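Local coordinates for 2-aminomuconate 6-semialdehyde dehydrogenase (PDB 4U3W), which probably oxidises the aldehyde group of 2-aminomuconate 6-semialdehyde to a carboxylate with a nicotinamide cofactor, like other aldehyde dehydrogenases, at residues S43-R48 / G336-P341; I169-W172 / L177-T180; S198-S203 / L348-H353. All coordinates share one frame; numbering follows the deposited sequence. Where two conformers were deposited one is given.

Contact 1 of 3, residues S43-R48 / G336-P341; sequences SPVDGR and GAPEDP
V45 meets A337 and P338 with both of its methyl groups, one for each neighbour, and this buried trio makes up the tight part of the contact. A chi1 of 176° splays the two branches toward the facing loop, and CG1 comes within 3.8 Å of A337 CB. The second branch, CG2, approaches the proline ring at its CD corner, with V45 CG2 and P338 CD 3.7 Å apart. V45 also packs on P347, in keeping with its burial. S43 OG receives V45 N at 2.9 Å in an ST turn, which holds the backbone that carries the valine.

The other side is looser and turned toward solvent. R48 reaches back over its own loop to form a salt bridge, NH1 to D46 OD2 at 3.1 Å; the carboxylate oxygen lies near the guanidinium plane, whereas the nitrogen approaches from above the carboxylate plane. The other oxygen, D46 OD1, takes the R48 backbone N at 2.9 Å and closes an Asx turn. On the facing turn E339 is exposed, its OE1 6.2 Å from R48 NH1, too far for a salt bridge, so any attraction is probably weak.

The loop between strands 38-42 and 49-54 thus meets a type I turn, A337 to D340, in the connection that leads to helix 351-366. With no hydrogen bond or salt bridge between the segments, polar groups find partners within their own turns or in neighbouring loops, and what joins the two is the burial of hydrocarbon.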
ATOM      1  N   SER A  43      36.904 -13.850  28.585  1.00 27.48           N
ATOM      2  CA  SER A  43      37.275 -12.777  27.649  1.00 25.87           C
ATOM      3  C   SER A  43      37.961 -13.291  26.373  1.00 25.91           C
ATOM      4  O   SER A  43      38.877 -14.078  26.431  1.00 26.42           O
ATOM      5  CB  SER A  43      38.230 -11.788  28.336  1.00 28.42           C
ATOM      6  OG  SER A  43      38.788 -10.932  27.352  1.00 30.36           O
ATOM      7  N   PRO A  44      37.586 -12.782  25.212  1.00 23.91           N
ATOM      8  CA  PRO A  44      38.310 -13.199  24.014  1.00 25.61           C
ATOM      9  C   PRO A  44      39.600 -12.368  23.820  1.00 25.36           C
ATOM     10  O   PRO A  44      40.365 -12.608  22.920  1.00 25.85           O
ATOM     11  CB  PRO A  44      37.306 -12.920  22.910  1.00 27.18           C
ATOM     12  CG  PRO A  44      36.577 -11.701  23.414  1.00 28.12           C
ATOM     13  CD  PRO A  44      36.443 -11.912  24.901  1.00 25.56           C
ATOM     14  N   VAL A  45      39.801 -11.368  24.665  1.00 26.38           N
ATOM     15  CA  VAL A  45      41.026 -10.551  24.576  1.00 28.77           C
ATOM     16  C   VAL A  45      42.188 -11.217  25.350  1.00 28.42           C
ATOM     17  O   VAL A  45      43.312 -11.288  24.839  1.00 26.75           O
ATOM     18  CB  VAL A  45      40.819  -9.148  25.131  1.00 29.71           C
ATOM     19  CG1 VAL A  45      42.150  -8.367  25.112  1.00 30.70           C
ATOM     20  CG2 VAL A  45      39.765  -8.402  24.289  1.00 28.06           C
ATOM     21  N   ASP A  46      41.946 -11.687  26.577  1.00 27.66           N
ATOM     22  CA  ASP A  46      43.050 -12.309  27.351  1.00 29.45           C
ATOM     23  C   ASP A  46      42.649 -13.622  28.047  1.00 29.97           C
ATOM     24  O   ASP A  46      43.416 -14.175  28.854  1.00 33.33           O
ATOM     25  CB  ASP A  46      43.610 -11.338  28.399  1.00 30.87           C
ATOM     26  CG  ASP A  46      42.555 -10.909  29.426  1.00 36.08           C
ATOM     27  OD1 ASP A  46      41.486 -11.593  29.541  1.00 32.05           O
ATOM     28  OD2 ASP A  46      42.823  -9.895  30.129  1.00 37.56           O
ATOM     29  N   GLY A  47      41.455 -14.123  27.766  1.00 28.89           N
ATOM     30  CA  GLY A  47      41.029 -15.401  28.357  1.00 28.34           C
ATOM     31  C   GLY A  47      40.627 -15.395  29.823  1.00 32.96           C
ATOM     32  O   GLY A  47      40.248 -16.444  30.394  1.00 38.08           O
ATOM     33  N   ARG A  48      40.685 -14.248  30.472  1.00 33.16           N
ATOM     34  CA  ARG A  48      40.334 -14.175  31.909  1.00 33.12           C
ATOM     35  C   ARG A  48      38.836 -14.448  32.081  1.00 32.09           C
ATOM     36  O   ARG A  48      38.046 -14.161  31.172  1.00 29.01           O
ATOM     37  CB  ARG A  48      40.678 -12.781  32.487  1.00 34.93           C
ATOM     38  CG  ARG A  48      39.655 -11.648  32.048  1.00 55.33           C
ATOM     39  CD  ARG A  48      40.182 -10.188  32.078  1.00 58.01           C
ATOM     40  NE  ARG A  48      39.134  -9.220  31.714  1.00 58.01           N
ATOM     41  CZ  ARG A  48      39.098  -8.467  30.608  1.00 60.00           C
ATOM     42  NH1 ARG A  48      40.085  -8.510  29.723  1.00 64.45           N
ATOM     43  NH2 ARG A  48      38.076  -7.633  30.386  1.00 58.10           N
ATOM     44  N   GLY A 336      44.308  -5.635  18.211  1.00 32.51           N
ATOM     45  CA  GLY A 336      44.630  -5.617  19.625  1.00 31.60           C
ATOM     46  C   GLY A 336      43.437  -5.379  20.532  1.00 29.16           C
ATOM     47  O   GLY A 336      42.297  -5.571  20.128  1.00 30.31           O
ATOM     48  N   ALA A 337      43.721  -4.980  21.768  1.00 31.23           N
ATOM     49  CA  ALA A 337      42.741  -4.844  22.845  1.00 33.52           C
ATOM     50  C   ALA A 337      41.952  -3.533  22.721  1.00 35.33           C
ATOM     51  O   ALA A 337      42.504  -2.524  22.328  1.00 36.16           O
ATOM     52  CB  ALA A 337      43.445  -4.912  24.199  1.00 36.68           C
ATOM     53  N   PRO A 338      40.672  -3.550  23.098  1.00 34.16           N
ATOM     54  CA  PRO A 338      39.780  -2.399  22.859  1.00 35.13           C
ATOM     55  C   PRO A 338      40.108  -1.176  23.724  1.00 41.35           C
ATOM     56  O   PRO A 338      39.752  -0.069  23.325  1.00 44.25           O
ATOM     57  CB  PRO A 338      38.387  -2.941  23.207  1.00 34.80           C
ATOM     58  CG  PRO A 338      38.617  -4.143  24.123  1.00 30.84           C
ATOM     59  CD  PRO A 338      39.984  -4.707  23.717  1.00 31.61           C
ATOM     60  N   GLU A 339      40.794  -1.337  24.850  1.00 43.73           N
ATOM     61  CA  GLU A 339      41.176  -0.156  25.625  1.00 51.63           C
ATOM     62  C   GLU A 339      42.237   0.743  24.942  1.00 55.04           C
ATOM     63  O   GLU A 339      42.373   1.911  25.299  1.00 56.54           O
ATOM     64  CB  GLU A 339      41.695  -0.555  26.993  1.00 57.74           C
ATOM     65  CG  GLU A 339      42.913  -1.455  26.944  1.00 61.52           C
ATOM     66  CD  GLU A 339      42.549  -2.932  27.066  1.00 62.68           C
ATOM     67  OE1 GLU A 339      41.409  -3.320  26.660  1.00 61.13           O
ATOM     68  OE2 GLU A 339      43.405  -3.698  27.582  1.00 64.07           O
ATOM     69  N   ASP A 340      42.989   0.206  23.983  1.00 51.90           N
ATOM     70  CA  ASP A 340      43.911   1.033  23.183  1.00 50.47           C
ATOM     71  C   ASP A 340      43.158   1.816  22.118  1.00 50.91           C
ATOM     72  O   ASP A 340      42.559   1.226  21.235  1.00 47.41           O
ATOM     73  CB  ASP A 340      44.966   0.159  22.515  1.00 49.89           C
ATOM     74  CG  ASP A 340      46.072   0.969  21.864  1.00 54.70           C
ATOM     75  OD1 ASP A 340      45.846   2.128  21.433  1.00 55.61           O
ATOM     76  OD2 ASP A 340      47.188   0.433  21.764  1.00 58.38           O
ATOM     77  N   PRO A 341      43.239   3.167  22.154  1.00 56.62           N
ATOM     78  CA  PRO A 341      42.469   3.971  21.193  1.00 55.26           C
ATOM     79  C   PRO A 341      42.926   3.733  19.747  1.00 50.51           C
ATOM     80  O   PRO A 341      42.168   4.015  18.808  1.00 52.32           O
ATOM     81  CB  PRO A 341      42.766   5.423  21.612  1.00 57.91           C
ATOM     82  CG  PRO A 341      43.363   5.338  22.962  1.00 60.18           C
ATOM     83  CD  PRO A 341      44.084   4.017  23.014  1.00 59.98           C
TER

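Contact 2 of 3, residues I169-W172 / L177-T180; sequences ISPW and LLFT
S170 and F179 face each other where the loop leaving strand 153-169 passes the first turns of helix 175-188, their CA atoms 5.7 Å apart. The phenylalanine can be followed outward from the backbone. Its CB lies 4.0 Å from S170 OG, and CG is just as far from that oxygen. At the next atom the gap narrows, with F179 CD1 only 3.2 Å from S170 OG, and CE1 then draws away again. The hydroxyl oxygen therefore sits at the ring edge, near its plane, where the slightly positive ring hydrogens would suit it. The extended first torsion of F179 (chi1 -168°), with CG opposite the amide nitrogen, swings the ring over to this place. F179 also packs on A205 and L208 of helix 203-214.

One residue on in the loop and one back along the helix, the contact is purely apolar. P171 CG touches L178 CD1 at 3.7 Å, and the proline CD lies 4.1 Å from L178 CB, the two side chains crossing at about a right angle. P171 also touches T249 of strand 245-249.

No hydrogen bond links the two segments; S170 uses its backbone to pair with K196 in the neighbouring strand. Strand 153-169, helix 175-188 and the parallel strand 192-196 make a beta-alpha-beta crossover, and a helix folding back onto the loop that leaves the first strand is what the Rossmann-like domain of aldehyde dehydrogenases displays here.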
ATOM      1  N   ILE A 169      16.379 -16.929  19.544  1.00 27.11           N
ATOM      2  CA  ILE A 169      17.694 -17.470  19.789  1.00 27.27           C
ATOM      3  C   ILE A 169      18.715 -16.614  19.012  1.00 31.42           C
ATOM      4  O   ILE A 169      18.654 -16.561  17.788  1.00 30.29           O
ATOM      5  CB  ILE A 169      17.776 -18.894  19.366  1.00 29.71           C
ATOM      6  CG1 ILE A 169      16.891 -19.747  20.326  1.00 37.13           C
ATOM      7  CG2 ILE A 169      19.186 -19.427  19.499  1.00 28.26           C
ATOM      8  CD1 ILE A 169      16.464 -21.014  19.746  1.00 37.20           C
ATOM      9  N   SER A 170      19.596 -15.909  19.701  1.00 30.22           N
ATOM     10  CA  SER A 170      20.391 -14.902  18.969  1.00 29.12           C
ATOM     11  C   SER A 170      21.879 -15.215  19.010  1.00 27.01           C
ATOM     12  O   SER A 170      22.356 -15.958  19.895  1.00 26.92           O
ATOM     13  CB  SER A 170      20.089 -13.471  19.499  1.00 31.84           C
ATOM     14  OG  SER A 170      20.531 -13.331  20.804  1.00 34.64           O
ATOM     15  N   PRO A 171      22.619 -14.705  18.002  1.00 26.98           N
ATOM     16  CA  PRO A 171      24.014 -15.087  17.793  1.00 27.31           C
ATOM     17  C   PRO A 171      25.016 -14.265  18.629  1.00 29.77           C
ATOM     18  O   PRO A 171      24.656 -13.262  19.258  1.00 26.36           O
ATOM     19  CB  PRO A 171      24.215 -14.827  16.279  1.00 27.88           C
ATOM     20  CG  PRO A 171      23.332 -13.623  16.021  1.00 31.11           C
ATOM     21  CD  PRO A 171      22.109 -13.837  16.889  1.00 28.72           C
ATOM     22  N   TRP A 172      26.285 -14.665  18.598  1.00 27.15           N
ATOM     23  CA  TRP A 172      27.295 -13.979  19.379  1.00 27.49           C
ATOM     24  C   TRP A 172      27.984 -12.821  18.638  1.00 29.19           C
ATOM     25  O   TRP A 172      28.780 -12.078  19.237  1.00 31.46           O
ATOM     26  CB  TRP A 172      28.389 -14.960  19.841  1.00 27.02           C
ATOM     27  CG  TRP A 172      28.910 -15.919  18.785  1.00 31.84           C
ATOM     28  CD1 TRP A 172      28.601 -17.250  18.674  1.00 32.26           C
ATOM     29  CD2 TRP A 172      29.881 -15.647  17.747  1.00 30.49           C
ATOM     30  NE1 TRP A 172      29.276 -17.805  17.607  1.00 32.44           N
ATOM     31  CE2 TRP A 172      30.070 -16.851  17.025  1.00 32.63           C
ATOM     32  CE3 TRP A 172      30.602 -14.497  17.356  1.00 30.95           C
ATOM     33  CZ2 TRP A 172      30.959 -16.948  15.936  1.00 35.30           C
ATOM     34  CZ3 TRP A 172      31.491 -14.593  16.269  1.00 31.15           C
ATOM     35  CH2 TRP A 172      31.654 -15.804  15.563  1.00 34.65           C
ATOM     36  N   LEU A 177      22.792  -5.808  19.084  1.00 29.26           N
ATOM     37  CA  LEU A 177      22.111  -5.344  17.870  0.52 31.05           C
ATOM     38  C   LEU A 177      21.108  -6.380  17.355  1.00 31.44           C
ATOM     39  O   LEU A 177      19.920  -6.062  17.065  1.00 29.45           O
ATOM     40  CB  LEU A 177      23.144  -4.998  16.762  0.52 31.24           C
ATOM     41  CG  LEU A 177      22.743  -4.346  15.428  0.52 31.61           C
ATOM     42  CD1 LEU A 177      23.963  -3.758  14.689  0.52 30.91           C
ATOM     43  CD2 LEU A 177      22.032  -5.273  14.483  0.52 30.71           C
ATOM     44  N   LEU A 178      21.578  -7.614  17.207  1.00 28.94           N
ATOM     45  CA  LEU A 178      20.743  -8.655  16.635  1.00 29.69           C
ATOM     46  C   LEU A 178      19.691  -9.189  17.634  1.00 29.51           C
ATOM     47  O   LEU A 178      18.635  -9.667  17.212  1.00 30.19           O
ATOM     48  CB  LEU A 178      21.636  -9.790  16.109  1.00 33.34           C
ATOM     49  CG  LEU A 178      22.490  -9.232  14.947  1.00 37.20           C
ATOM     50  CD1 LEU A 178      23.449 -10.286  14.428  1.00 35.40           C
ATOM     51  CD2 LEU A 178      21.579  -8.716  13.825  1.00 41.20           C
ATOM     52  N   PHE A 179      19.958  -9.088  18.924  1.00 26.48           N
ATOM     53  CA  PHE A 179      18.975  -9.451  19.978  1.00 29.70           C
ATOM     54  C   PHE A 179      17.787  -8.450  19.883  1.00 29.45           C
ATOM     55  O   PHE A 179      16.648  -8.846  19.753  1.00 28.59           O
ATOM     56  CB  PHE A 179      19.683  -9.428  21.348  1.00 29.16           C
ATOM     57  CG  PHE A 179      18.918 -10.027  22.495  1.00 28.02           C
ATOM     58  CD1 PHE A 179      18.819 -11.399  22.665  1.00 32.39           C
ATOM     59  CD2 PHE A 179      18.388  -9.217  23.461  1.00 28.63           C
ATOM     60  CE1 PHE A 179      18.149 -11.953  23.811  1.00 32.62           C
ATOM     61  CE2 PHE A 179      17.698  -9.742  24.586  1.00 28.29           C
ATOM     62  CZ  PHE A 179      17.583 -11.098  24.760  1.00 29.41           C
ATOM     63  N   THR A 180      18.075  -7.156  19.848  1.00 27.06           N
ATOM     64  CA  THR A 180      16.998  -6.171  19.815  1.00 28.14           C
ATOM     65  C   THR A 180      16.270  -6.107  18.468  1.00 28.35           C
ATOM     66  O   THR A 180      15.094  -5.721  18.418  1.00 28.60           O
ATOM     67  CB  THR A 180      17.512  -4.761  20.127  1.00 29.77           C
ATOM     68  OG1 THR A 180      18.505  -4.400  19.156  1.00 29.94           O
ATOM     69  CG2 THR A 180      18.107  -4.725  21.546  1.00 26.38           C
TER

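Contact 3 of 3, residues S198-S203 / L348-H353; sequences SEETPS and LISRGH
This is a small, partly buried packing contact that brings the loop after strand 192-196 against the start of helix 351-366. I349 carries it from one side: with chi1 at -168° its longer branch extends toward the facing loop, where CG1 lies 3.8 Å from E200 CB, while CD1 continues to T201 CG2 at 3.7 Å, crossing the threonine at about a right angle.

Both segments are shaped by serines. S198 OG accepts E200 N in an ST turn at the start of a type I turn. S350 is the N-cap of helix 351-366, its OG taking H353 N at 2.8 Å along a nearly straight bond (163°).

E200 bends at chi2 (-69°), which carries its carboxylate across to S350: OE2 is 3.8 Å from S350 CB and OE1 is 3.9 Å from the same carbon. Neither oxygen makes a hydrogen bond to the 348-353 segment, yet a negative charge beside a helix N terminus would probably be stabilised by the helix dipole. E200 also belongs, with L42, to a bound magnesium site, while beyond the contact Q304 OE1 accepts the backbone N of I349.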
ATOM      1  N   SER A 198      23.431 -15.830  22.987  1.00 27.15           N
ATOM      2  CA  SER A 198      24.537 -16.766  22.868  1.00 26.34           C
ATOM      3  C   SER A 198      25.284 -16.958  24.189  1.00 29.19           C
ATOM      4  O   SER A 198      25.444 -16.026  24.990  1.00 25.69           O
ATOM      5  CB  SER A 198      25.531 -16.328  21.773  1.00 29.43           C
ATOM      6  OG  SER A 198      26.636 -17.208  21.834  1.00 28.19           O
ATOM      7  N   GLU A 199      25.688 -18.218  24.440  1.00 27.68           N
ATOM      8  CA  GLU A 199      26.465 -18.515  25.632  1.00 28.18           C
ATOM      9  C   GLU A 199      27.791 -17.713  25.625  1.00 29.40           C
ATOM     10  O   GLU A 199      28.330 -17.451  26.682  1.00 27.17           O
ATOM     11  CB  GLU A 199      26.753 -20.036  25.771  1.00 27.11           C
ATOM     12  CG  GLU A 199      27.552 -20.645  24.600  1.00 29.91           C
ATOM     13  CD  GLU A 199      26.667 -21.139  23.438  1.00 31.78           C
ATOM     14  OE1 GLU A 199      25.476 -20.732  23.307  1.00 32.96           O
ATOM     15  OE2 GLU A 199      27.175 -21.937  22.621  1.00 34.11           O
ATOM     16  N   GLU A 200      28.307 -17.300  24.455  1.00 27.10           N
ATOM     17  CA  GLU A 200      29.529 -16.498  24.409  1.00 29.67           C
ATOM     18  C   GLU A 200      29.334 -15.043  24.834  1.00 29.28           C
ATOM     19  O   GLU A 200      30.322 -14.355  25.221  1.00 28.01           O
ATOM     20  CB  GLU A 200      30.113 -16.459  22.978  1.00 31.09           C
ATOM     21  CG  GLU A 200      30.583 -17.814  22.431  1.00 33.95           C
ATOM     22  CD  GLU A 200      31.826 -18.339  23.164  1.00 41.25           C
ATOM     23  OE1 GLU A 200      32.511 -17.578  23.898  1.00 41.98           O
ATOM     24  OE2 GLU A 200      32.119 -19.525  22.991  1.00 45.28           O
ATOM     25  N   THR A 201      28.097 -14.552  24.649  1.00 25.94           N
ATOM     26  CA  THR A 201      27.812 -13.122  24.832  1.00 25.09           C
ATOM     27  C   THR A 201      26.535 -12.861  25.616  1.00 25.82           C
ATOM     28  O   THR A 201      25.510 -12.355  25.080  1.00 26.38           O
ATOM     29  CB  THR A 201      27.764 -12.379  23.415  1.00 25.28           C
ATOM     30  OG1 THR A 201      26.757 -12.977  22.585  1.00 25.50           O
ATOM     31  CG2 THR A 201      29.126 -12.538  22.703  1.00 25.63           C
ATOM     32  N   PRO A 202      26.584 -13.165  26.927  1.00 24.72           N
ATOM     33  CA  PRO A 202      25.415 -13.020  27.790  1.00 26.12           C
ATOM     34  C   PRO A 202      25.195 -11.613  28.386  1.00 25.52           C
ATOM     35  O   PRO A 202      24.118 -11.377  28.926  1.00 27.33           O
ATOM     36  CB  PRO A 202      25.729 -14.011  28.936  1.00 24.75           C
ATOM     37  CG  PRO A 202      27.263 -13.959  29.042  1.00 24.70           C
ATOM     38  CD  PRO A 202      27.700 -13.879  27.598  1.00 24.88           C
ATOM     39  N   SER A 203      26.214 -10.749  28.379  1.00 24.27           N
ATOM     40  CA  SER A 203      26.219  -9.590  29.292  1.00 26.42           C
ATOM     41  C   SER A 203      25.266  -8.468  28.899  1.00 24.16           C
ATOM     42  O   SER A 203      24.514  -7.970  29.762  1.00 26.98           O
ATOM     43  CB  SER A 203      27.639  -9.001  29.431  1.00 25.69           C
ATOM     44  OG  SER A 203      28.508 -10.055  29.872  1.00 28.29           O
ATOM     45  N   LEU A 348      38.763 -12.652  17.469  1.00 27.71           N
ATOM     46  CA  LEU A 348      37.574 -13.533  17.300  1.00 25.84           C
ATOM     47  C   LEU A 348      36.915 -13.804  18.630  1.00 28.47           C
ATOM     48  O   LEU A 348      37.462 -13.508  19.728  1.00 28.49           O
ATOM     49  CB  LEU A 348      37.951 -14.853  16.640  1.00 27.24           C
ATOM     50  CG  LEU A 348      38.649 -14.627  15.289  1.00 28.70           C
ATOM     51  CD1 LEU A 348      39.102 -15.989  14.684  1.00 29.05           C
ATOM     52  CD2 LEU A 348      37.836 -13.841  14.303  1.00 30.87           C
ATOM     53  N   ILE A 349      35.696 -14.355  18.549  1.00 26.54           N
ATOM     54  CA  ILE A 349      34.864 -14.467  19.717  1.00 25.89           C
ATOM     55  C   ILE A 349      35.437 -15.415  20.763  1.00 26.90           C
ATOM     56  O   ILE A 349      35.151 -15.241  21.945  1.00 27.68           O
ATOM     57  CB  ILE A 349      33.406 -14.942  19.335  1.00 32.08           C
ATOM     58  CG1 ILE A 349      32.458 -14.790  20.510  1.00 29.61           C
ATOM     59  CG2 ILE A 349      33.412 -16.368  18.728  1.00 26.13           C
ATOM     60  CD1 ILE A 349      32.307 -13.309  20.930  1.00 32.28           C
ATOM     61  N   SER A 350      36.207 -16.410  20.337  1.00 27.88           N
ATOM     62  CA  SER A 350      36.593 -17.492  21.276  1.00 28.83           C
ATOM     63  C   SER A 350      37.777 -18.246  20.720  1.00 29.69           C
ATOM     64  O   SER A 350      38.015 -18.208  19.516  1.00 29.55           O
ATOM     65  CB  SER A 350      35.439 -18.499  21.508  1.00 29.89           C
ATOM     66  OG  SER A 350      35.339 -19.312  20.341  1.00 29.98           O
ATOM     67  N   ARG A 351      38.512 -18.953  21.570  1.00 28.39           N
ATOM     68  CA  ARG A 351      39.645 -19.698  21.031  1.00 34.66           C
ATOM     69  C   ARG A 351      39.201 -20.891  20.187  1.00 35.05           C
ATOM     70  O   ARG A 351      39.884 -21.265  19.240  1.00 36.64           O
ATOM     71  CB  ARG A 351      40.611 -20.161  22.142  1.00 41.63           C
ATOM     72  CG  ARG A 351      41.568 -19.009  22.484  1.00 46.36           C
ATOM     73  CD  ARG A 351      42.482 -19.290  23.656  1.00 50.32           C
ATOM     74  NE  ARG A 351      43.645 -20.083  23.260  1.00 53.24           N
ATOM     75  CZ  ARG A 351      44.841 -19.593  22.930  1.00 55.39           C
ATOM     76  NH1 ARG A 351      45.072 -18.286  22.927  1.00 50.90           N
ATOM     77  NH2 ARG A 351      45.838 -20.428  22.624  1.00 58.67           N
ATOM     78  N   GLY A 352      38.051 -21.462  20.527  1.00 34.07           N
ATOM     79  CA  GLY A 352      37.418 -22.478  19.693  1.00 36.34           C
ATOM     80  C   GLY A 352      37.085 -21.952  18.295  1.00 35.37           C
ATOM     81  O   GLY A 352      37.329 -22.618  17.271  1.00 32.84           O
ATOM     82  N   HIS A 353      36.515 -20.757  18.214  1.00 34.37           N
ATOM     83  CA  HIS A 353      36.250 -20.240  16.880  1.00 34.43           C
ATOM     84  C   HIS A 353      37.547 -19.960  16.144  1.00 35.80           C
ATOM     85  O   HIS A 353      37.668 -20.204  14.942  1.00 37.14           O
ATOM     86  CB  HIS A 353      35.374 -18.963  16.921  1.00 31.33           C
ATOM     87  CG  HIS A 353      34.991 -18.472  15.560  1.00 34.37           C
ATOM     88  ND1 HIS A 353      34.330 -19.265  14.644  1.00 35.73           N
ATOM     89  CD2 HIS A 353      35.137 -17.255  14.967  1.00 32.88           C
ATOM     90  CE1 HIS A 353      34.128 -18.577  13.531  1.00 34.44           C
ATOM     91  NE2 HIS A 353      34.598 -17.354  13.706  1.00 30.97           N
TER

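From the N terminus, the loop at 43-48 opens contact 1, which closes only at 336-341, a span that takes in much of the chain. Contact 2 opens and closes well within that span, packing the loop after strand 153-169 on helix 175-188. Contact 3 starts shortly afterwards at 198-203 but ends at 348-353, past the close of contact 1, so contacts 1 and 3 cross. They also touch, P44 CB packing 3.2 Å from L348 O. W172 bridges contacts 2 and 3, resting its CE3 on I349 CB at 3.5 Å. Contacts 1 and 3 tie the loops after strands 38-42 and 192-196 to the connection entering helix 351-366; contact 2 stays within the beta-alpha-beta unit.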